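Local coordinates for protein alpha-1,3-glucanase (Paenibacillus glycanilyticus, PDB 6K0P) that probably hydrolyses the alpha-1,3-glucosidic linkages of alpha-1,3-glucan, as a bacterial glycoside hydrolase of family 87, at residues S266-L271 with Q299-E304. The protein carries 1 engineered substitution. Sequence-based numbering, arbitrary orientation. Where two conformers were deposited one is given.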
# COMPACT_ATOMS: atom_id res chain seq x y z
N SER A 266 -10.67 -19.48 11.60
CA SER A 266 -11.77 -18.88 10.87
C SER A 266 -11.34 -18.43 9.47
O SER A 266 -10.15 -18.31 9.15
CB SER A 266 -12.30 -17.66 11.63
OG SER A 266 -12.94 -18.04 12.84
N THR A 267 -12.34 -18.18 8.63
CA THR A 267 -12.14 -17.68 7.28
C THR A 267 -13.11 -16.53 7.05
O THR A 267 -14.29 -16.65 7.37
CB THR A 267 -12.43 -18.78 6.25
OG1 THR A 267 -11.52 -19.88 6.46
CG2 THR A 267 -12.27 -18.25 4.84
N ILE A 268 -12.60 -15.42 6.52
CA ILE A 268 -13.43 -14.31 6.08
C ILE A 268 -13.13 -14.10 4.60
O ILE A 268 -11.97 -13.87 4.24
CB ILE A 268 -13.14 -13.03 6.87
CG1 ILE A 268 -13.36 -13.26 8.37
CG2 ILE A 268 -14.01 -11.88 6.37
CD1 ILE A 268 -12.95 -12.09 9.25
N ARG A 269 -14.15 -14.17 3.75
CA ARG A 269 -13.86 -14.11 2.32
C ARG A 269 -14.99 -13.50 1.50
O ARG A 269 -16.16 -13.54 1.87
CB ARG A 269 -13.49 -15.48 1.75
CG ARG A 269 -14.64 -16.51 1.77
CD ARG A 269 -14.16 -17.82 1.15
NE ARG A 269 -15.03 -18.96 1.36
CZ ARG A 269 -15.90 -19.41 0.46
NH1 ARG A 269 -16.02 -18.78 -0.71
NH2 ARG A 269 -16.64 -20.49 0.71
N ASP A 270 -14.59 -12.94 0.35
CA ASP A 270 -15.50 -12.62 -0.76
C ASP A 270 -16.46 -11.48 -0.41
O ASP A 270 -17.67 -11.57 -0.61
CB ASP A 270 -16.26 -13.86 -1.24
CG ASP A 270 -15.34 -15.00 -1.64
OD1 ASP A 270 -14.17 -14.74 -2.01
OD2 ASP A 270 -15.79 -16.16 -1.61
N LEU A 271 -15.90 -10.38 0.09
CA LEU A 271 -16.73 -9.25 0.48
C LEU A 271 -15.87 -8.00 0.52
O LEU A 271 -14.64 -8.07 0.46
CB LEU A 271 -17.42 -9.51 1.84
CG LEU A 271 -16.54 -9.90 3.05
CD1 LEU A 271 -15.83 -8.69 3.65
CD2 LEU A 271 -17.39 -10.62 4.11
N GLN A 299 -9.46 -13.73 2.67
CA GLN A 299 -9.26 -13.98 1.24
C GLN A 299 -10.26 -13.23 0.38
O GLN A 299 -11.47 -13.27 0.64
CB GLN A 299 -9.36 -15.48 0.94
CG GLN A 299 -9.02 -15.82 -0.50
CD GLN A 299 -8.62 -17.28 -0.68
OE1 GLN A 299 -8.20 -17.94 0.27
NE2 GLN A 299 -8.76 -17.78 -1.90
N ASN A 300 -9.76 -12.58 -0.68
CA ASN A 300 -10.63 -11.91 -1.65
C ASN A 300 -11.56 -10.90 -0.96
O ASN A 300 -12.77 -10.85 -1.23
CB ASN A 300 -11.42 -12.92 -2.49
CG ASN A 300 -12.18 -12.27 -3.65
OD1 ASN A 300 -11.70 -11.30 -4.27
ND2 ASN A 300 -13.36 -12.81 -3.95
N ILE A 301 -11.01 -10.12 -0.04
CA ILE A 301 -11.74 -8.99 0.52
C ILE A 301 -11.12 -7.69 0.04
O ILE A 301 -9.92 -7.62 -0.29
CB ILE A 301 -11.97 -9.03 2.04
CG1 ILE A 301 -10.69 -8.69 2.80
CG2 ILE A 301 -12.54 -10.40 2.49
CD1 ILE A 301 -10.98 -8.39 4.27
N TRP A 302 -11.95 -6.66 -0.03
CA TRP A 302 -11.58 -5.33 -0.51
C TRP A 302 -11.96 -4.36 0.61
O TRP A 302 -13.13 -4.28 0.99
CB TRP A 302 -12.36 -5.06 -1.80
CG TRP A 302 -12.35 -3.67 -2.40
CD1 TRP A 302 -11.72 -2.54 -1.93
CD2 TRP A 302 -13.03 -3.29 -3.60
NE1 TRP A 302 -11.98 -1.48 -2.78
CE2 TRP A 302 -12.79 -1.92 -3.80
CE3 TRP A 302 -13.83 -3.98 -4.51
CZ2 TRP A 302 -13.32 -1.22 -4.89
CZ3 TRP A 302 -14.36 -3.29 -5.59
CH2 TRP A 302 -14.10 -1.92 -5.77
N VAL A 303 -10.96 -3.69 1.19
CA VAL A 303 -11.16 -2.86 2.37
C VAL A 303 -10.63 -1.46 2.09
O VAL A 303 -9.54 -1.30 1.53
CB VAL A 303 -10.43 -3.48 3.58
CG1 VAL A 303 -10.58 -2.64 4.82
CG2 VAL A 303 -10.95 -4.89 3.83
N GLU A 304 -11.40 -0.44 2.48
CA GLU A 304 -11.03 0.96 2.33
C GLU A 304 -11.44 1.77 3.55
O GLU A 304 -12.40 1.44 4.24
CB GLU A 304 -11.69 1.63 1.11
CG GLU A 304 -11.41 0.88 -0.19
CD GLU A 304 -11.43 1.77 -1.42
OE1 GLU A 304 -11.42 3.03 -1.31
OE2 GLU A 304 -11.43 1.20 -2.54
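R269 and Q299 pair as neighbours in parallel strands, where Q299 N donates to I268 O (3.0 Å) and D270 N to Q299 O (3.2 Å); beyond the corner W302 N reaches L271 O. Both chains bend at matching places, D270 and N300, in the left-handed conformation with positive phi and psi, and there a side-chain bond joins the backbone ones. N300 ND2 gives a nearly straight bond to D270 OD1 (2.9 Å, 163° at the hydrogen); OD1 lies in the N300 amide plane, whereas ND2 stands above the carboxylate plane, and the planes are 66° apart. The other oxygen, D270 OD2, takes R269 NH1 at 2.8 Å in a salt bridge between sequence neighbours and also a hydrogen bond from Q179. An alanine in place of D270 would probably cost N300 its acceptor, leave the R269 guanidinium without its charged mate and let both groups turn more freely. Such stacked corners, repeated from coil to coil, are characteristic of the right-handed parallel beta-helix of the pectate-lyase-like clan, and this one joins two successive coils of the catalytic domain. Past the corner, L271 and I301 lie side by side and point the same way, L271 CD1 meeting I301 CG2 at 3.9 Å. I301 CG2, anti to the carbonyl carbon, stands 4.4 Å from I268 CG2, while F287 packs on I301. Further along, the W302 ring, which meets W240 edge-to-face, directs NE1 in its plane to the anti lone pair of E304 OE2 (2.7 Å); the W302 side chain lies about 7 Å from a bound glucose.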